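Local atomic coordinates of xylulose kinase (Bifidobacterium adolescentis ATCC 15703, PDB entry 3I8B), a protein that probably phosphorylates D-xylulose to D-xylulose 5-phosphate with ATP, as a member of the FGGY family of carbohydrate kinases. Residues A[445-456]-A[485-495]; A[326-334]-A[407-418]. All coordinates share one frame; numbering follows the deposited sequence.

Contact 1. Residues A[445-456]-A[485-495]; sequences PSILGMDVTRPA and TIDGVETGEPT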
loop_
_atom_site.group_PDB
_atom_site.type_symbol
_atom_site.label_atom_id
_atom_site.label_comp_id
_atom_site.label_asym_id
_atom_site.label_seq_id
_atom_site.Cartn_x
_atom_site.Cartn_y
_atom_site.Cartn_z
ATOM N N PRO A 445 -18.724 5.264 14.540
ATOM C CA PRO A 445 -19.601 6.200 13.817
ATOM C C PRO A 445 -19.648 7.555 14.491
ATOM O O PRO A 445 -19.575 8.589 13.823
ATOM C CB PRO A 445 -20.980 5.533 13.895
ATOM C CG PRO A 445 -20.692 4.082 14.139
ATOM C CD PRO A 445 -19.450 4.067 14.999
ATOM N N SER A 446 -19.786 7.527 15.814
ATOM C CA SER A 446 -19.813 8.719 16.655
ATOM C C SER A 446 -18.629 9.653 16.393
ATOM O O SER A 446 -18.806 10.844 16.110
ATOM C CB SER A 446 -19.826 8.297 18.137
ATOM O OG SER A 446 -19.451 9.351 18.997
ATOM N N ILE A 447 -17.418 9.119 16.498
ATOM C CA ILE A 447 -16.260 9.991 16.419
ATOM C C ILE A 447 -15.739 10.176 14.974
ATOM O O ILE A 447 -15.247 11.248 14.627
ATOM C CB ILE A 447 -15.164 9.651 17.506
ATOM C CG1 ILE A 447 -13.869 9.140 16.896
ATOM C CG2 ILE A 447 -15.713 8.757 18.640
ATOM C CD1 ILE A 447 -12.932 10.264 16.611
ATOM N N LEU A 448 -15.888 9.166 14.120
ATOM C CA LEU A 448 -15.508 9.332 12.710
ATOM C C LEU A 448 -16.469 10.284 12.002
ATOM O O LEU A 448 -16.102 10.965 11.043
ATOM C CB LEU A 448 -15.435 7.996 11.976
ATOM C CG LEU A 448 -14.368 7.027 12.475
ATOM C CD1 LEU A 448 -14.332 5.794 11.599
ATOM C CD2 LEU A 448 -13.010 7.709 12.498
ATOM N N GLY A 449 -17.701 10.332 12.490
ATOM C CA GLY A 449 -18.667 11.315 12.030
ATOM C C GLY A 449 -19.598 10.847 10.929
ATOM O O GLY A 449 -20.240 11.672 10.289
HETATM N N MSE A 450 -19.665 9.532 10.721
HETATM C CA MSE A 450 -20.488 8.916 9.671
HETATM C C MSE A 450 -20.780 7.466 10.007
HETATM O O MSE A 450 -20.181 6.898 10.909
HETATM C CB MSE A 450 -19.742 8.872 8.337
HETATM C CG MSE A 450 -19.567 10.164 7.627
HETATM SE SE MSE A 450 -18.696 9.831 5.893
HETATM C CE MSE A 450 -18.977 11.620 5.164
ATOM N N ASP A 451 -21.669 6.866 9.223
ATOM C CA ASP A 451 -21.840 5.423 9.185
ATOM C C ASP A 451 -20.500 4.755 8.901
ATOM O O ASP A 451 -19.681 5.279 8.148
ATOM C CB ASP A 451 -22.819 5.046 8.072
ATOM C CG ASP A 451 -24.261 5.347 8.429
ATOM O OD1 ASP A 451 -24.506 5.989 9.474
ATOM O OD2 ASP A 451 -25.151 4.926 7.661
ATOM N N VAL A 452 -20.286 3.594 9.504
ATOM C CA VAL A 452 -19.085 2.820 9.258
ATOM C C VAL A 452 -19.483 1.436 8.797
ATOM O O VAL A 452 -20.024 0.639 9.573
ATOM C CB VAL A 452 -18.200 2.705 10.516
ATOM C CG1 VAL A 452 -16.911 1.940 10.195
ATOM C CG2 VAL A 452 -17.877 4.082 11.043
ATOM N N THR A 453 -19.236 1.170 7.516
ATOM C CA THR A 453 -19.518 -0.124 6.927
ATOM C C THR A 453 -18.429 -1.143 7.249
ATOM O O THR A 453 -17.231 -0.849 7.153
ATOM C CB THR A 453 -19.679 -0.005 5.394
ATOM O OG1 THR A 453 -20.853 0.762 5.094
ATOM C CG2 THR A 453 -19.786 -1.373 4.759
ATOM N N ARG A 454 -18.851 -2.348 7.631
ATOM C CA ARG A 454 -17.917 -3.440 7.896
ATOM C C ARG A 454 -18.072 -4.548 6.857
ATOM O O ARG A 454 -18.951 -5.407 6.983
ATOM C CB ARG A 454 -18.115 -4.011 9.303
ATOM C CG ARG A 454 -17.574 -3.133 10.417
ATOM C CD ARG A 454 -17.658 -3.832 11.756
ATOM N NE ARG A 454 -19.034 -4.179 12.085
ATOM C CZ ARG A 454 -19.513 -5.420 12.075
ATOM N NH1 ARG A 454 -18.720 -6.440 11.769
ATOM N NH2 ARG A 454 -20.786 -5.641 12.380
ATOM N N PRO A 455 -17.216 -4.526 5.823
ATOM C CA PRO A 455 -17.220 -5.583 4.807
ATOM C C PRO A 455 -16.837 -6.906 5.443
ATOM O O PRO A 455 -15.974 -6.916 6.311
ATOM C CB PRO A 455 -16.117 -5.141 3.832
ATOM C CG PRO A 455 -15.944 -3.660 4.076
ATOM C CD PRO A 455 -16.202 -3.489 5.548
ATOM N N ALA A 456 -17.461 -8.004 5.029
ATOM C CA ALA A 456 -17.077 -9.306 5.553
ATOM C C ALA A 456 -15.595 -9.562 5.288
ATOM O O ALA A 456 -15.071 -9.221 4.226
ATOM C CB ALA A 456 -17.929 -10.402 4.940
ATOM N N THR A 485 -20.050 -8.797 0.073
ATOM C CA THR A 485 -20.648 -9.207 1.339
ATOM C C THR A 485 -20.297 -8.219 2.461
ATOM O O THR A 485 -19.127 -7.891 2.680
ATOM C CB THR A 485 -20.243 -10.645 1.730
ATOM O OG1 THR A 485 -20.655 -11.551 0.701
ATOM C CG2 THR A 485 -20.912 -11.062 3.034
ATOM N N ILE A 486 -21.332 -7.738 3.148
ATOM C CA ILE A 486 -21.179 -6.803 4.261
ATOM C C ILE A 486 -21.591 -7.480 5.569
ATOM O O ILE A 486 -22.691 -8.032 5.667
ATOM C CB ILE A 486 -22.058 -5.545 4.049
ATOM C CG1 ILE A 486 -21.785 -4.914 2.681
ATOM C CG2 ILE A 486 -21.832 -4.538 5.152
ATOM C CD1 ILE A 486 -20.372 -4.433 2.512
ATOM N N ASP A 487 -20.706 -7.449 6.566
ATOM C CA ASP A 487 -21.015 -7.981 7.899
ATOM C C ASP A 487 -22.013 -7.101 8.641
ATOM O O ASP A 487 -22.876 -7.601 9.360
ATOM C CB ASP A 487 -19.746 -8.118 8.744
ATOM C CG ASP A 487 -19.126 -9.498 8.655
ATOM O OD1 ASP A 487 -19.872 -10.470 8.419
ATOM O OD2 ASP A 487 -17.893 -9.610 8.842
ATOM N N GLY A 488 -21.885 -5.788 8.481
ATOM C CA GLY A 488 -22.761 -4.861 9.170
ATOM C C GLY A 488 -22.409 -3.407 8.925
ATOM O O GLY A 488 -21.350 -3.098 8.376
ATOM N N VAL A 489 -23.322 -2.517 9.315
ATOM C CA VAL A 489 -23.100 -1.079 9.239
ATOM C C VAL A 489 -23.294 -0.476 10.637
ATOM O O VAL A 489 -24.358 -0.635 11.245
ATOM C CB VAL A 489 -24.078 -0.397 8.255
ATOM C CG1 VAL A 489 -23.781 1.093 8.163
ATOM C CG2 VAL A 489 -24.015 -1.052 6.867
ATOM N N GLU A 490 -22.265 0.192 11.156
ATOM C CA GLU A 490 -22.368 0.841 12.464
ATOM C C GLU A 490 -22.855 2.277 12.328
ATOM O O GLU A 490 -22.296 3.081 11.571
ATOM C CB GLU A 490 -21.028 0.818 13.210
ATOM C CG GLU A 490 -20.317 -0.523 13.197
ATOM C CD GLU A 490 -20.970 -1.566 14.084
ATOM O OE1 GLU A 490 -21.777 -1.202 14.967
ATOM O OE2 GLU A 490 -20.659 -2.760 13.906
ATOM N N THR A 491 -23.905 2.604 13.065
ATOM C CA THR A 491 -24.434 3.952 13.042
ATOM C C THR A 491 -24.394 4.512 14.448
ATOM O O THR A 491 -24.484 3.768 15.421
ATOM C CB THR A 491 -25.880 3.989 12.513
ATOM O OG1 THR A 491 -26.744 3.329 13.445
ATOM C CG2 THR A 491 -25.967 3.293 11.155
ATOM N N GLY A 492 -24.255 5.826 14.553
ATOM C CA GLY A 492 -24.209 6.466 15.848
ATOM C C GLY A 492 -24.206 7.962 15.667
ATOM O O GLY A 492 -23.561 8.480 14.758
ATOM N N GLU A 493 -24.934 8.662 16.526
ATOM C CA GLU A 493 -24.960 10.116 16.464
ATOM C C GLU A 493 -23.550 10.682 16.576
ATOM O O GLU A 493 -22.769 10.262 17.427
ATOM C CB GLU A 493 -25.867 10.696 17.552
ATOM C CG GLU A 493 -27.344 10.503 17.259
ATOM C CD GLU A 493 -27.731 11.032 15.888
ATOM O OE1 GLU A 493 -27.584 12.257 15.661
ATOM O OE2 GLU A 493 -28.178 10.222 15.040
ATOM N N PRO A 494 -23.212 11.614 15.680
ATOM C CA PRO A 494 -21.922 12.308 15.698
ATOM C C PRO A 494 -21.710 13.102 16.983
ATOM O O PRO A 494 -22.616 13.787 17.453
ATOM C CB PRO A 494 -22.031 13.262 14.510
ATOM C CG PRO A 494 -23.015 12.590 13.587
ATOM C CD PRO A 494 -24.011 11.942 14.488
ATOM N N THR A 495 -20.515 12.990 17.548
ATOM C CA THR A 495 -20.114 13.799 18.689
ATOM C C THR A 495 -18.844 14.553 18.303
ATOM O O THR A 495 -17.733 14.051 18.469
ATOM C CB THR A 495 -19.841 12.931 19.919
ATOM O OG1 THR A 495 -18.806 11.985 19.614
ATOM C CG2 THR A 495 -21.105 12.188 20.335
HETATM O O HOH W 1 -22.040 8.847 12.497
HETATM O O HOH W 2 -15.382 13.201 17.130
HETATM O O HOH W 3 -24.359 7.384 11.980
HETATM O O HOH W 4 -16.144 -6.988 10.306
#

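Contact 2. Residues A[326-334]-A[407-418]; sequences PLACTINGS and LLCSQRDCLELI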
loop_
_atom_site.group_PDB
_atom_site.type_symbol
_atom_site.label_atom_id
_atom_site.label_comp_id
_atom_site.label_asym_id
_atom_site.label_seq_id
_atom_site.Cartn_x
_atom_site.Cartn_y
_atom_site.Cartn_z
ATOM N N PRO A 326 -4.679 8.502 -2.177
ATOM C CA PRO A 326 -4.036 9.104 -1.001
ATOM C C PRO A 326 -4.026 8.088 0.125
ATOM O O PRO A 326 -5.075 7.559 0.480
ATOM C CB PRO A 326 -4.973 10.271 -0.645
ATOM C CG PRO A 326 -6.280 9.953 -1.378
ATOM C CD PRO A 326 -5.790 9.337 -2.664
ATOM N N LEU A 327 -2.851 7.818 0.683
ATOM C CA LEU A 327 -2.707 6.740 1.645
ATOM C C LEU A 327 -2.024 7.230 2.918
ATOM O O LEU A 327 -0.905 7.740 2.870
ATOM C CB LEU A 327 -1.893 5.607 1.035
ATOM C CG LEU A 327 -1.877 4.350 1.899
ATOM C CD1 LEU A 327 -2.708 3.270 1.240
ATOM C CD2 LEU A 327 -0.441 3.882 2.087
ATOM N N ALA A 328 -2.706 7.064 4.046
ATOM C CA ALA A 328 -2.243 7.581 5.322
ATOM C C ALA A 328 -1.932 6.459 6.295
ATOM O O ALA A 328 -2.844 5.817 6.825
ATOM C CB ALA A 328 -3.288 8.505 5.915
ATOM N N CYS A 329 -0.647 6.229 6.546
ATOM C CA CYS A 329 -0.244 5.225 7.524
ATOM C C CYS A 329 -0.132 5.812 8.928
ATOM O O CYS A 329 0.404 6.899 9.111
ATOM C CB CYS A 329 1.088 4.584 7.132
ATOM S SG CYS A 329 1.031 3.763 5.541
ATOM N N THR A 330 -0.659 5.087 9.910
ATOM C CA THR A 330 -0.499 5.463 11.304
ATOM C C THR A 330 0.280 4.369 12.036
ATOM O O THR A 330 -0.043 3.183 11.932
ATOM C CB THR A 330 -1.867 5.707 11.980
ATOM O OG1 THR A 330 -2.784 4.662 11.611
ATOM C CG2 THR A 330 -2.445 7.058 11.557
ATOM N N ILE A 331 1.326 4.760 12.753
ATOM C CA ILE A 331 2.087 3.810 13.562
ATOM C C ILE A 331 1.173 3.193 14.601
ATOM O O ILE A 331 1.202 1.989 14.863
ATOM C CB ILE A 331 3.215 4.509 14.335
ATOM C CG1 ILE A 331 4.191 5.191 13.372
ATOM C CG2 ILE A 331 3.920 3.508 15.253
ATOM C CD1 ILE A 331 5.075 4.221 12.630
ATOM N N ASN A 332 0.344 4.043 15.188
ATOM C CA ASN A 332 -0.474 3.631 16.310
ATOM C C ASN A 332 -1.915 3.328 15.943
ATOM O O ASN A 332 -2.741 4.225 15.756
ATOM C CB ASN A 332 -0.379 4.669 17.424
ATOM C CG ASN A 332 1.039 4.809 17.937
ATOM O OD1 ASN A 332 1.508 3.983 18.718
ATOM N ND2 ASN A 332 1.742 5.829 17.465
ATOM N N GLY A 333 -2.204 2.039 15.842
ATOM C CA GLY A 333 -3.564 1.592 15.630
ATOM C C GLY A 333 -3.998 0.834 16.861
ATOM O O GLY A 333 -4.073 1.390 17.950
ATOM N N SER A 334 -4.253 -0.452 16.676
ATOM C CA SER A 334 -4.668 -1.331 17.748
ATOM C C SER A 334 -3.667 -1.335 18.905
ATOM O O SER A 334 -4.047 -1.555 20.057
ATOM C CB SER A 334 -4.832 -2.747 17.199
ATOM O OG SER A 334 -5.231 -3.625 18.218
ATOM N N LEU A 407 -7.492 6.419 19.785
ATOM C CA LEU A 407 -7.316 5.561 18.623
ATOM C C LEU A 407 -8.203 6.046 17.475
ATOM O O LEU A 407 -7.725 6.275 16.371
ATOM C CB LEU A 407 -7.650 4.111 18.995
ATOM C CG LEU A 407 -7.479 3.005 17.946
ATOM C CD1 LEU A 407 -7.456 1.656 18.620
ATOM C CD2 LEU A 407 -8.579 3.056 16.896
ATOM N N LEU A 408 -9.493 6.214 17.753
ATOM C CA LEU A 408 -10.463 6.625 16.734
ATOM C C LEU A 408 -10.243 8.035 16.217
ATOM O O LEU A 408 -10.420 8.288 15.030
ATOM C CB LEU A 408 -11.893 6.496 17.258
ATOM C CG LEU A 408 -12.478 5.084 17.215
ATOM C CD1 LEU A 408 -12.567 4.583 15.783
ATOM C CD2 LEU A 408 -11.632 4.147 18.044
ATOM N N CYS A 409 -9.867 8.949 17.115
ATOM C CA CYS A 409 -9.610 10.342 16.754
ATOM C C CYS A 409 -8.445 10.508 15.782
ATOM O O CYS A 409 -8.483 11.375 14.913
ATOM C CB CYS A 409 -9.367 11.192 18.008
ATOM S SG CYS A 409 -10.901 11.689 18.844
ATOM N N SER A 410 -7.401 9.699 15.957
ATOM C CA SER A 410 -6.268 9.706 15.047
ATOM C C SER A 410 -6.732 9.321 13.643
ATOM O O SER A 410 -6.365 9.967 12.666
ATOM C CB SER A 410 -5.193 8.723 15.520
ATOM O OG SER A 410 -4.190 8.560 14.531
ATOM N N GLN A 411 -7.539 8.269 13.547
ATOM C CA GLN A 411 -8.060 7.844 12.250
ATOM C C GLN A 411 -8.940 8.944 11.639
ATOM O O GLN A 411 -8.891 9.187 10.432
ATOM C CB GLN A 411 -8.827 6.523 12.370
ATOM C CG GLN A 411 -7.961 5.318 12.740
ATOM C CD GLN A 411 -6.700 5.204 11.880
ATOM O OE1 GLN A 411 -6.718 5.507 10.691
ATOM N NE2 GLN A 411 -5.609 4.763 12.485
ATOM N N ARG A 412 -9.726 9.627 12.467
ATOM C CA ARG A 412 -10.486 10.769 11.972
ATOM C C ARG A 412 -9.549 11.846 11.465
ATOM O O ARG A 412 -9.774 12.417 10.402
ATOM C CB ARG A 412 -11.381 11.370 13.048
ATOM C CG ARG A 412 -11.803 12.791 12.713
ATOM C CD ARG A 412 -12.876 12.831 11.634
ATOM N NE ARG A 412 -14.172 12.873 12.284
ATOM C CZ ARG A 412 -14.960 13.939 12.320
ATOM N NH1 ARG A 412 -14.609 15.049 11.693
ATOM N NH2 ARG A 412 -16.112 13.881 12.971
ATOM N N ASP A 413 -8.517 12.146 12.252
ATOM C CA ASP A 413 -7.507 13.116 11.855
ATOM C C ASP A 413 -6.991 12.787 10.458
ATOM O O ASP A 413 -6.808 13.671 9.644
ATOM C CB ASP A 413 -6.340 13.134 12.856
ATOM C CG ASP A 413 -5.731 14.523 13.014
ATOM O OD1 ASP A 413 -6.376 15.503 12.589
ATOM O OD2 ASP A 413 -4.619 14.642 13.572
ATOM N N CYS A 414 -6.765 11.506 10.187
ATOM C CA CYS A 414 -6.349 11.086 8.854
ATOM C C CYS A 414 -7.394 11.424 7.788
ATOM O O CYS A 414 -7.064 11.922 6.716
ATOM C CB CYS A 414 -6.033 9.590 8.840
ATOM S SG CYS A 414 -4.465 9.189 9.659
ATOM N N LEU A 415 -8.658 11.146 8.078
ATOM C CA LEU A 415 -9.726 11.469 7.133
ATOM C C LEU A 415 -9.751 12.976 6.829
ATOM O O LEU A 415 -9.902 13.390 5.677
ATOM C CB LEU A 415 -11.076 10.997 7.675
ATOM C CG LEU A 415 -11.507 9.546 7.425
ATOM C CD1 LEU A 415 -10.363 8.559 7.591
ATOM C CD2 LEU A 415 -12.697 9.178 8.325
ATOM N N GLU A 416 -9.573 13.796 7.865
ATOM C CA GLU A 416 -9.597 15.244 7.696
ATOM C C GLU A 416 -8.400 15.742 6.894
ATOM O O GLU A 416 -8.515 16.676 6.106
ATOM C CB GLU A 416 -9.629 15.932 9.058
ATOM C CG GLU A 416 -10.899 15.641 9.827
ATOM C CD GLU A 416 -12.129 16.011 9.034
ATOM O OE1 GLU A 416 -12.022 16.910 8.175
ATOM O OE2 GLU A 416 -13.196 15.405 9.263
ATOM N N LEU A 417 -7.245 15.122 7.109
ATOM C CA LEU A 417 -6.063 15.478 6.342
ATOM C C LEU A 417 -6.246 15.118 4.862
ATOM O O LEU A 417 -5.930 15.914 3.968
ATOM C CB LEU A 417 -4.852 14.770 6.913
ATOM C CG LEU A 417 -3.500 15.071 6.282
ATOM C CD1 LEU A 417 -3.181 16.548 6.366
ATOM C CD2 LEU A 417 -2.433 14.256 6.985
ATOM N N ILE A 418 -6.757 13.919 4.595
ATOM C CA ILE A 418 -7.011 13.516 3.209
ATOM C C ILE A 418 -8.017 14.456 2.551
ATOM O O ILE A 418 -7.790 14.936 1.446
ATOM C CB ILE A 418 -7.453 12.043 3.101
ATOM C CG1 ILE A 418 -6.268 11.135 3.443
ATOM C CG2 ILE A 418 -8.009 11.750 1.690
ATOM C CD1 ILE A 418 -6.595 9.654 3.599
HETATM O O HOH W 5 -4.154 5.190 9.391
HETATM O O HOH W 6 -5.849 4.803 15.369
HETATM O O HOH W 7 -2.576 6.964 15.745
#

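Contact 1. Residues A[445-456]-A[485-495]
Pro445 lays its ring against Glu490, CG lying 3.4 Å from Glu490 CB, where helix 438-448 meets the antiparallel strand pair 452-455/486-490 at one margin of the C-terminal domain's sheet. The next residue, Ser446, grips Thr495 twice: its carbonyl O accepts Thr495 N, the donor standing 37° above the carbonyl plane, and its OG, anti to the backbone N (chi1 162°), accepts Thr495 OG1 at 2.8 Å. Val452 then exchanges both backbone bonds with Glu490, the marks of a hydrogen-bonded pair. Thr453, in the non-hydrogen-bonded pair with Val489, sends CG2 to Ile486 CG2 at 3.8 Å. Arg454 bends at chi3 (-60°), which turns NE to Glu490 OE2 in a salt bridge of 2.8 Å, though the placing of OE2 is less sure; Gly488 N lies over one guanidinium face. A lysine in its place, lacking NE and the flat guanidinium, would probably leave the Glu490 carboxylate with a less fixed partner. The register slips by one at a classic beta bulge, where Asp487 and Gly488 both face Arg454: Arg454 O takes Asp487 N at 2.7 Å and, weakly, Gly488 N. Past it, Ala456 N reaches Thr485 O at 2.9 Å.

Contact 2. Residues A[326-334]-A[407-418]
Thr330 and Gln411 form the one direct hydrogen bond between strand 326-330 and helix 407-418: Gln411 NE2 donates to Thr330 OG1 over 3.0 Å, with an N-H...O angle of 158°. The hydroxyl lies close to the amide plane of Gln411. Gln411 gets there by bending at chi2, which turns its amide toward the strand. On the same threonine, CG2 rests against Cys414 SG at 3.5 Å and faces Ser410 OG; with OG1 set between the backbone N and the carbonyl carbon (chi1 44°), the two branches address different helix residues.

Back along the strand, toward its N-terminal side, the contact becomes apolar. Ala328 CB sits 4.0 Å from Cys414 SG, and the Pro326 ring meets Ile418 CG2, the two side chains crossing at about a right angle. At the other end Leu407 CD1 touches Gly333 O.

Three waters form the next shell. Water 5 joins Ala328 O, Thr330 OG1 and Gln411 OE1; water 6 donates to Asn332 O and Leu407 O and accepts from Gln411 NE2; water 7 links Ser410 OG to Asn332 O. Beyond them, Glu374 takes the backbone N of Ile331 and Asn332, while Phe371 O holds Asn332 ND2, bonds that probably hold the loop after the strand in place.

With axes 9.3 Å apart and 154° between their directions, this is a helix packed nearly antiparallel on a strand of the C-terminal domain's sheet, consistent with the actin-like ATPase fold of FGGY kinases. The chemistry changes along the interface: aliphatic carbon and sulfur fill one end, whereas at the other the buried Gln411 amide has both its oxygen and its nitrogen satisfied by Thr330 and ordered water, which probably fixes its rotation.

Overall arrangement
Following the chain from the N terminus, contact 2 comes first: the chain leaves the sheet after strand 324-330, and 72 residues separate the two segments, with helix 396-420 returning to cover that strand. Contact 1 follows in series, without nesting or crossing; the 28 residues between its segments include helix 460-474, and strand 486-490 comes back as an outermost strand beside 452-455. Both contacts thus reach the same sheet of the C-terminal domain, one across a helix-strand face and the other at an edge, with centres about 16 Å apart. They also touch directly: Arg412 NE probably bonds to Ile447 O at 3.0 Å, and Ile447 packs on Leu408 and Cys409, joining helix 438-448 to helix 396-420.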